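PDB 4MRU: SusD homolog from Bacteroides thetaiotaomicron, which probably binds mucin O-glycans at the cell surface as a SusD-like outer-membrane lipoprotein of a glycan-uptake system. Local coordinates for residues Y291-S303 with P440-N452. Numbering follows the deposited sequence.
With EDO (1,2-ethanediol), chain H; EDO (1,2-ethanediol), chain M; EDO (1,2-ethanediol), chain K.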
ATOM      1  N   TYR A 291      -5.927 -23.367  -4.321  1.00 21.42           N
ATOM      2  CA  TYR A 291      -5.959 -22.030  -3.783  1.00 18.78           C
ATOM      3  C   TYR A 291      -7.389 -21.487  -3.897  1.00 20.50           C
ATOM      4  O   TYR A 291      -7.976 -21.534  -4.965  1.00 19.52           O
ATOM      5  CB  TYR A 291      -5.007 -21.164  -4.552  1.00 19.27           C
ATOM      6  CG  TYR A 291      -3.595 -21.731  -4.512  1.00 18.75           C
ATOM      7  CD1 TYR A 291      -2.831 -21.603  -3.370  1.00 19.63           C
ATOM      8  CD2 TYR A 291      -3.045 -22.360  -5.610  1.00 20.20           C
ATOM      9  CE1 TYR A 291      -1.542 -22.125  -3.305  1.00 25.22           C
ATOM     10  CE2 TYR A 291      -1.743 -22.902  -5.571  1.00 23.99           C
ATOM     11  CZ  TYR A 291      -1.004 -22.782  -4.421  1.00 23.46           C
ATOM     12  OH  TYR A 291       0.277 -23.251  -4.359  1.00 29.47           O
ATOM     13  N   TYR A 292      -7.936 -21.037  -2.779  1.00 21.28           N
ATOM     14  CA  TYR A 292      -9.323 -20.580  -2.690  1.00 18.93           C
ATOM     15  C   TYR A 292      -9.387 -19.255  -1.945  1.00 20.51           C
ATOM     16  O   TYR A 292      -8.679 -19.045  -0.939  1.00 18.16           O
ATOM     17  CB  TYR A 292     -10.164 -21.610  -1.963  1.00 22.26           C
ATOM     18  CG  TYR A 292     -10.279 -22.943  -2.647  1.00 24.46           C
ATOM     19  CD1 TYR A 292      -9.358 -23.946  -2.384  1.00 24.79           C
ATOM     20  CD2 TYR A 292     -11.312 -23.216  -3.559  1.00 27.84           C
ATOM     21  CE1 TYR A 292      -9.437 -25.166  -3.009  1.00 26.40           C
ATOM     22  CE2 TYR A 292     -11.423 -24.479  -4.166  1.00 27.24           C
ATOM     23  CZ  TYR A 292     -10.490 -25.447  -3.875  1.00 26.21           C
ATOM     24  OH  TYR A 292     -10.494 -26.694  -4.483  1.00 27.19           O
ATOM     25  N   GLY A 293     -10.236 -18.368  -2.439  1.00 18.78           N
ATOM     26  CA  GLY A 293     -10.389 -17.038  -1.883  1.00 21.79           C
ATOM     27  C   GLY A 293     -11.792 -16.803  -1.417  1.00 22.52           C
ATOM     28  O   GLY A 293     -12.721 -17.423  -1.934  1.00 19.80           O
HETATM   29  N   MSE A 294     -11.915 -15.936  -0.406  1.00 19.12           N
HETATM   30  CA  MSE A 294     -13.192 -15.578   0.184  0.50 21.17           C
HETATM   31  C   MSE A 294     -13.695 -14.282  -0.432  1.00 19.92           C
HETATM   32  O   MSE A 294     -12.942 -13.331  -0.617  1.00 20.90           O
HETATM   33  CB  MSE A 294     -12.981 -15.423   1.700  0.50 23.29           C
HETATM   34  CG  MSE A 294     -14.240 -15.113   2.510  0.50 32.59           C
HETATM   35 SE   MSE A 294     -13.783 -14.067   4.151  0.38 40.96          SE
HETATM   36  CE  MSE A 294     -12.275 -15.132   4.764  0.50 42.85           C
ATOM     37  N   ARG A 295     -14.977 -14.228  -0.725  1.00 19.59           N
ATOM     38  CA  ARG A 295     -15.577 -12.998  -1.238  1.00 17.97           C
ATOM     39  C   ARG A 295     -15.434 -11.899  -0.203  1.00 19.29           C
ATOM     40  O   ARG A 295     -15.771 -12.088   0.943  1.00 19.24           O
ATOM     41  CB  ARG A 295     -17.039 -13.193  -1.600  1.00 18.50           C
ATOM     42  CG  ARG A 295     -17.700 -12.014  -2.329  1.00 16.94           C
ATOM     43  CD  ARG A 295     -17.260 -11.907  -3.793  1.00 18.76           C
ATOM     44  NE  ARG A 295     -17.920 -10.793  -4.383  1.00 20.07           N
ATOM     45  CZ  ARG A 295     -19.106 -10.852  -4.965  1.00 20.30           C
ATOM     46  NH1 ARG A 295     -19.772 -12.028  -5.100  1.00 21.14           N
ATOM     47  NH2 ARG A 295     -19.640  -9.736  -5.420  1.00 22.06           N
ATOM     48  N   ILE A 296     -14.951 -10.741  -0.618  1.00 17.95           N
ATOM     49  CA  ILE A 296     -14.820  -9.598   0.300  1.00 19.91           C
ATOM     50  C   ILE A 296     -16.090  -8.749   0.313  1.00 17.58           C
ATOM     51  O   ILE A 296     -16.594  -8.396  -0.733  1.00 18.48           O
ATOM     52  CB  ILE A 296     -13.611  -8.721  -0.077  1.00 19.20           C
ATOM     53  CG1 ILE A 296     -12.345  -9.543   0.100  1.00 22.06           C
ATOM     54  CG2 ILE A 296     -13.563  -7.441   0.762  1.00 22.08           C
ATOM     55  CD1 ILE A 296     -11.130  -8.927  -0.523  1.00 20.27           C
ATOM     56  N   GLY A 297     -16.565  -8.438   1.513  1.00 17.64           N
ATOM     57  CA  GLY A 297     -17.800  -7.667   1.699  1.00 16.95           C
ATOM     58  C   GLY A 297     -19.095  -8.468   1.771  1.00 19.07           C
ATOM     59  O   GLY A 297     -20.023  -8.255   0.982  1.00 20.84           O
ATOM     60  N   ILE A 298     -19.155  -9.355   2.753  1.00 18.42           N
ATOM     61  CA  ILE A 298     -20.220 -10.271   2.934  1.00 20.33           C
ATOM     62  C   ILE A 298     -20.540 -10.396   4.425  1.00 21.70           C
ATOM     63  O   ILE A 298     -19.746  -9.974   5.230  1.00 19.61           O
ATOM     64  CB  ILE A 298     -19.820 -11.666   2.444  1.00 21.46           C
ATOM     65  CG1 ILE A 298     -18.608 -12.180   3.217  1.00 21.97           C
ATOM     66  CG2 ILE A 298     -19.556 -11.653   0.927  1.00 23.09           C
ATOM     67  CD1 ILE A 298     -18.303 -13.650   3.019  1.00 29.57           C
ATOM     68  N   ASN A 299     -21.692 -10.998   4.742  1.00 22.18           N
ATOM     69  CA  ASN A 299     -22.033 -11.461   6.083  1.00 20.55           C
ATOM     70  C   ASN A 299     -22.328 -12.947   5.955  1.00 20.15           C
ATOM     71  O   ASN A 299     -23.445 -13.337   5.673  1.00 21.46           O
ATOM     72  CB  ASN A 299     -23.234 -10.704   6.669  1.00 26.50           C
ATOM     73  CG  ASN A 299     -22.976  -9.204   6.936  1.00 28.45           C
ATOM     74  OD1 ASN A 299     -23.923  -8.430   7.007  1.00 32.39           O
ATOM     75  ND2 ASN A 299     -21.765  -8.829   7.150  1.00 28.20           N
ATOM     76  N   SER A 300     -21.312 -13.793   6.066  1.00 20.30           N
ATOM     77  CA  SER A 300     -21.507 -15.215   5.829  1.00 21.46           C
ATOM     78  C   SER A 300     -22.486 -15.823   6.825  1.00 22.60           C
ATOM     79  O   SER A 300     -22.421 -15.508   8.005  1.00 23.36           O
ATOM     80  CB  SER A 300     -20.180 -15.978   5.951  1.00 26.88           C
ATOM     81  OG  SER A 300     -20.370 -17.391   5.814  1.00 26.47           O
ATOM     82  N   PRO A 301     -23.340 -16.764   6.374  1.00 23.40           N
ATOM     83  CA  PRO A 301     -24.191 -17.545   7.309  1.00 25.69           C
ATOM     84  C   PRO A 301     -23.493 -18.741   7.890  1.00 23.80           C
ATOM     85  O   PRO A 301     -24.075 -19.462   8.676  1.00 23.49           O
ATOM     86  CB  PRO A 301     -25.327 -18.032   6.408  1.00 26.82           C
ATOM     87  CG  PRO A 301     -24.666 -18.198   5.069  1.00 27.19           C
ATOM     88  CD  PRO A 301     -23.574 -17.151   4.968  1.00 23.83           C
ATOM     89  N   PHE A 302     -22.252 -18.991   7.503  1.00 26.85           N
ATOM     90  CA  PHE A 302     -21.517 -20.146   8.015  1.00 24.50           C
ATOM     91  C   PHE A 302     -20.733 -19.825   9.297  1.00 30.09           C
ATOM     92  O   PHE A 302     -20.802 -18.691   9.808  1.00 28.45           O
ATOM     93  CB  PHE A 302     -20.633 -20.663   6.883  1.00 25.68           C
ATOM     94  CG  PHE A 302     -21.430 -21.174   5.715  1.00 29.76           C
ATOM     95  CD1 PHE A 302     -22.410 -22.149   5.894  1.00 34.81           C
ATOM     96  CD2 PHE A 302     -21.278 -20.624   4.462  1.00 34.30           C
ATOM     97  CE1 PHE A 302     -23.178 -22.592   4.827  1.00 40.52           C
ATOM     98  CE2 PHE A 302     -22.031 -21.066   3.394  1.00 34.22           C
ATOM     99  CZ  PHE A 302     -22.971 -22.059   3.568  1.00 33.18           C
ATOM    100  N   SER A 303     -20.010 -20.828   9.817  1.00 24.97           N
ATOM    101  CA  SER A 303     -19.246 -20.691  11.061  1.00 25.54           C
ATOM    102  C   SER A 303     -17.901 -20.057  10.794  1.00 21.58           C
ATOM    103  O   SER A 303     -17.427 -20.040   9.663  1.00 19.65           O
ATOM    104  CB  SER A 303     -19.050 -22.055  11.737  1.00 24.82           C
ATOM    105  OG  SER A 303     -18.096 -22.892  11.048  1.00 28.70           O
ATOM    106  N   PRO A 440      -6.144  -2.887 -10.298  1.00 17.54           N
ATOM    107  CA  PRO A 440      -6.953  -3.804 -11.070  1.00 18.45           C
ATOM    108  C   PRO A 440      -8.444  -3.621 -10.770  1.00 19.26           C
ATOM    109  O   PRO A 440      -8.829  -3.097  -9.721  1.00 20.12           O
ATOM    110  CB  PRO A 440      -6.485  -5.167 -10.565  1.00 17.66           C
ATOM    111  CG  PRO A 440      -6.225  -4.891  -9.110  1.00 17.69           C
ATOM    112  CD  PRO A 440      -5.624  -3.509  -9.072  1.00 17.03           C
ATOM    113  N   LYS A 441      -9.286  -4.049 -11.692  1.00 18.52           N
ATOM    114  CA  LYS A 441     -10.689  -4.149 -11.445  1.00 19.30           C
ATOM    115  C   LYS A 441     -10.917  -5.247 -10.402  1.00 19.88           C
ATOM    116  O   LYS A 441     -10.349  -6.309 -10.480  1.00 20.05           O
ATOM    117  CB  LYS A 441     -11.460  -4.447 -12.723  1.00 20.83           C
ATOM    118  CG  LYS A 441     -11.228  -3.392 -13.809  1.00 25.11           C
ATOM    119  CD  LYS A 441     -11.892  -3.907 -15.087  1.00 29.75           C
ATOM    120  CE  LYS A 441     -11.724  -2.943 -16.229  1.00 35.84           C
ATOM    121  NZ  LYS A 441     -12.218  -3.593 -17.478  1.00 39.75           N
ATOM    122  N   LEU A 442     -11.718  -4.912  -9.390  1.00 18.33           N
ATOM    123  CA  LEU A 442     -12.023  -5.802  -8.298  1.00 19.13           C
ATOM    124  C   LEU A 442     -13.522  -6.137  -8.254  1.00 20.94           C
ATOM    125  O   LEU A 442     -14.371  -5.407  -8.786  1.00 24.47           O
ATOM    126  CB  LEU A 442     -11.657  -5.123  -6.997  1.00 19.02           C
ATOM    127  CG  LEU A 442     -10.213  -4.698  -6.811  1.00 18.88           C
ATOM    128  CD1 LEU A 442     -10.063  -3.842  -5.528  1.00 20.34           C
ATOM    129  CD2 LEU A 442      -9.336  -5.935  -6.792  1.00 20.36           C
ATOM    130  N   LEU A 443     -13.855  -7.215  -7.554  1.00 20.07           N
ATOM    131  CA  LEU A 443     -15.206  -7.649  -7.388  1.00 18.91           C
ATOM    132  C   LEU A 443     -15.942  -6.724  -6.436  1.00 21.17           C
ATOM    133  O   LEU A 443     -15.407  -6.356  -5.360  1.00 19.29           O
ATOM    134  CB  LEU A 443     -15.242  -9.087  -6.839  1.00 21.20           C
ATOM    135  CG  LEU A 443     -14.631 -10.183  -7.714  1.00 20.72           C
ATOM    136  CD1 LEU A 443     -14.713 -11.548  -7.041  1.00 19.43           C
ATOM    137  CD2 LEU A 443     -15.339 -10.252  -9.043  1.00 21.05           C
ATOM    138  N   PRO A 444     -17.194  -6.408  -6.767  1.00 18.95           N
ATOM    139  CA  PRO A 444     -17.935  -5.507  -5.871  1.00 19.19           C
ATOM    140  C   PRO A 444     -18.291  -6.214  -4.562  1.00 21.07           C
ATOM    141  O   PRO A 444     -18.423  -7.429  -4.534  1.00 20.16           O
ATOM    142  CB  PRO A 444     -19.188  -5.165  -6.674  1.00 18.17           C
ATOM    143  CG  PRO A 444     -19.417  -6.365  -7.529  1.00 20.97           C
ATOM    144  CD  PRO A 444     -18.005  -6.812  -7.924  1.00 19.90           C
ATOM    145  N   VAL A 445     -18.440  -5.451  -3.484  1.00 21.86           N
ATOM    146  CA  VAL A 445     -18.929  -6.014  -2.247  1.00 21.16           C
ATOM    147  C   VAL A 445     -20.377  -6.502  -2.474  1.00 22.64           C
ATOM    148  O   VAL A 445     -21.091  -5.999  -3.347  1.00 19.13           O
ATOM    149  CB  VAL A 445     -18.890  -5.043  -1.042  1.00 19.24           C
ATOM    150  CG1 VAL A 445     -17.474  -4.557  -0.795  1.00 18.38           C
ATOM    151  CG2 VAL A 445     -19.837  -3.862  -1.262  1.00 20.96           C
ATOM    152  N   VAL A 446     -20.791  -7.469  -1.660  1.00 21.11           N
ATOM    153  CA  VAL A 446     -22.172  -7.906  -1.648  1.00 21.84           C
ATOM    154  C   VAL A 446     -23.045  -7.054  -0.725  1.00 21.92           C
ATOM    155  O   VAL A 446     -24.102  -6.576  -1.109  1.00 16.15           O
ATOM    156  CB  VAL A 446     -22.227  -9.386  -1.230  1.00 22.26           C
ATOM    157  CG1 VAL A 446     -23.664  -9.839  -1.189  1.00 22.06           C
ATOM    158  CG2 VAL A 446     -21.372 -10.205  -2.207  1.00 18.56           C
ATOM    159  N   VAL A 447     -22.584  -6.901   0.510  1.00 20.75           N
ATOM    160  CA  VAL A 447     -23.255  -6.138   1.511  1.00 19.93           C
ATOM    161  C   VAL A 447     -22.596  -4.765   1.623  1.00 21.73           C
ATOM    162  O   VAL A 447     -21.477  -4.629   2.137  1.00 19.99           O
ATOM    163  CB  VAL A 447     -23.191  -6.868   2.853  1.00 20.80           C
ATOM    164  CG1 VAL A 447     -23.971  -6.097   3.902  1.00 26.58           C
ATOM    165  CG2 VAL A 447     -23.780  -8.276   2.743  1.00 24.69           C
ATOM    166  N   ASN A 448     -23.260  -3.756   1.058  1.00 19.18           N
ATOM    167  CA  ASN A 448     -22.753  -2.378   1.092  1.00 18.33           C
ATOM    168  C   ASN A 448     -23.488  -1.646   2.149  1.00 17.91           C
ATOM    169  O   ASN A 448     -24.607  -1.152   1.915  1.00 20.64           O
ATOM    170  CB  ASN A 448     -22.893  -1.660  -0.272  1.00 19.30           C
ATOM    171  CG  ASN A 448     -22.396  -0.242  -0.208  1.00 19.48           C
ATOM    172  OD1 ASN A 448     -22.138   0.311   0.901  1.00 18.85           O
ATOM    173  ND2 ASN A 448     -22.333   0.411  -1.375  1.00 18.54           N
ATOM    174  N   LYS A 449     -22.885  -1.588   3.334  1.00 16.76           N
ATOM    175  CA  LYS A 449     -23.486  -0.894   4.462  1.00 21.71           C
ATOM    176  C   LYS A 449     -22.831   0.446   4.656  1.00 20.51           C
ATOM    177  O   LYS A 449     -22.985   1.053   5.715  1.00 20.64           O
ATOM    178  CB  LYS A 449     -23.380  -1.749   5.731  1.00 23.31           C
ATOM    179  CG  LYS A 449     -24.315  -2.952   5.774  1.00 26.93           C
ATOM    180  CD  LYS A 449     -23.835  -3.917   6.868  1.00 33.76           C
ATOM    181  CE  LYS A 449     -24.919  -4.903   7.309  1.00 41.21           C
ATOM    182  NZ  LYS A 449     -24.399  -5.898   8.313  1.00 34.86           N
ATOM    183  N   GLY A 450     -22.180   0.959   3.606  1.00 20.27           N
ATOM    184  CA  GLY A 450     -21.559   2.280   3.669  1.00 18.80           C
ATOM    185  C   GLY A 450     -22.516   3.475   3.685  1.00 24.74           C
ATOM    186  O   GLY A 450     -23.678   3.377   3.277  1.00 25.88           O
ATOM    187  N   ARG A 451     -22.011   4.608   4.190  1.00 21.98           N
ATOM    188  CA  ARG A 451     -22.727   5.864   4.196  1.00 21.36           C
ATOM    189  C   ARG A 451     -22.125   6.737   3.100  1.00 23.09           C
ATOM    190  O   ARG A 451     -20.943   7.112   3.185  1.00 22.54           O
ATOM    191  CB  ARG A 451     -22.594   6.554   5.558  1.00 25.57           C
ATOM    192  CG  ARG A 451     -23.651   7.634   5.714  1.00 40.96           C
ATOM    193  CD  ARG A 451     -23.119   8.956   6.205  1.00 66.28           C
ATOM    194  NE  ARG A 451     -24.141   9.988   5.996  1.00 79.29           N
ATOM    195  CZ  ARG A 451     -25.179  10.211   6.803  1.00 61.63           C
ATOM    196  NH1 ARG A 451     -25.351   9.506   7.919  1.00 57.41           N
ATOM    197  NH2 ARG A 451     -26.036  11.170   6.506  1.00 63.93           N
ATOM    198  N   ASN A 452     -22.901   6.992   2.045  1.00 20.38           N
ATOM    199  CA  ASN A 452     -22.448   7.685   0.823  1.00 20.33           C
ATOM    200  C   ASN A 452     -21.272   7.000   0.110  1.00 21.70           C
ATOM    201  O   ASN A 452     -20.519   7.681  -0.588  1.00 21.86           O
ATOM    202  CB  ASN A 452     -22.076   9.135   1.099  1.00 21.66           C
ATOM    203  CG  ASN A 452     -23.237   9.926   1.636  1.00 23.08           C
ATOM    204  OD1 ASN A 452     -23.395  10.074   2.841  1.00 27.85           O
ATOM    205  ND2 ASN A 452     -24.090  10.372   0.745  1.00 26.69           N
TER
HETATM  206  C1  EDO H 606     -15.494  -1.635  -7.081  1.00 37.32           C
HETATM  207  O1  EDO H 606     -14.097  -1.828  -7.286  1.00 43.71           O
HETATM  208  C2  EDO H 606     -16.252  -2.101  -8.309  1.00 46.01           C
HETATM  209  O2  EDO H 606     -16.285  -3.520  -8.362  1.00 37.95           O
HETATM  210  C1  EDO M 611      -6.776 -24.079  -8.329  1.00 52.67           C
HETATM  211  O1  EDO M 611      -6.149 -24.008  -7.054  1.00 31.40           O
HETATM  212  C2  EDO M 611      -7.969 -24.995  -8.174  1.00 56.72           C
HETATM  213  O2  EDO M 611      -8.706 -24.408  -7.106  1.00 50.74           O
HETATM  214  C1  EDO K 609     -24.280 -11.678  -4.519  1.00 32.39           C
HETATM  215  O1  EDO K 609     -24.352 -10.699  -5.606  1.00 24.11           O
HETATM  216  C2  EDO K 609     -23.498 -12.984  -4.801  1.00 29.87           C
HETATM  217  O2  EDO K 609     -22.550 -12.919  -5.908  1.00 28.99           O
HETATM  218  O   HOH W   1     -16.083  -8.895  -3.424  1.00 17.23           O
HETATM  219  O   HOH W   2     -21.084  -6.216   7.890  1.00 24.25           O
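Arg295 reaches across to the backbone carbonyl of Pro444, its NH2 lying 2.8 Å from Pro444 O in a fairly straight bond (N-H...O 159°) close to the guanidinium plane. The side chain leaves with CG anti to the backbone N, beside the carbonyl carbon (chi1 -172°), and bends at chi2, which carries the guanidinium over to the other loop. There CG2 of Val446 sits over the centre of one face, 3.6 Å from Arg295 CZ, while at the edge NH1 donates to an ethanediol, probably from the crystallisation liquor; NH1 also bonds Tyr388 O. A water accepts from NE and is placed to donate to Ile296 O or Pro444 O. With an alanine here, Pro444 O is likely to lose its guanidinium donor and the Val446 methyl the flat surface it rests on. Two irregular loops of the SusD-like fold, one leading into helix 304-309 and the other following helix 427-437, are thus joined without a regular sheet. At their crossing Gly297 O takes both Val446 N and Val447 N, each at 2.9 Å, the latter nearly straight (173°). A CB on Gly297 would collide with Val445 CB and, at these backbone angles, jam against Ile296 O. Farther along, Ile298 CG2 packs 3.9 Å from Val446 CG2. The extended Lys449 meets Asn299 from the opposite direction, its NZ hydrogen-bonding Asn299 OD1 at 2.9 Å, and a water accepts from Asn299 ND2 and, weakly, from Lys449 NZ.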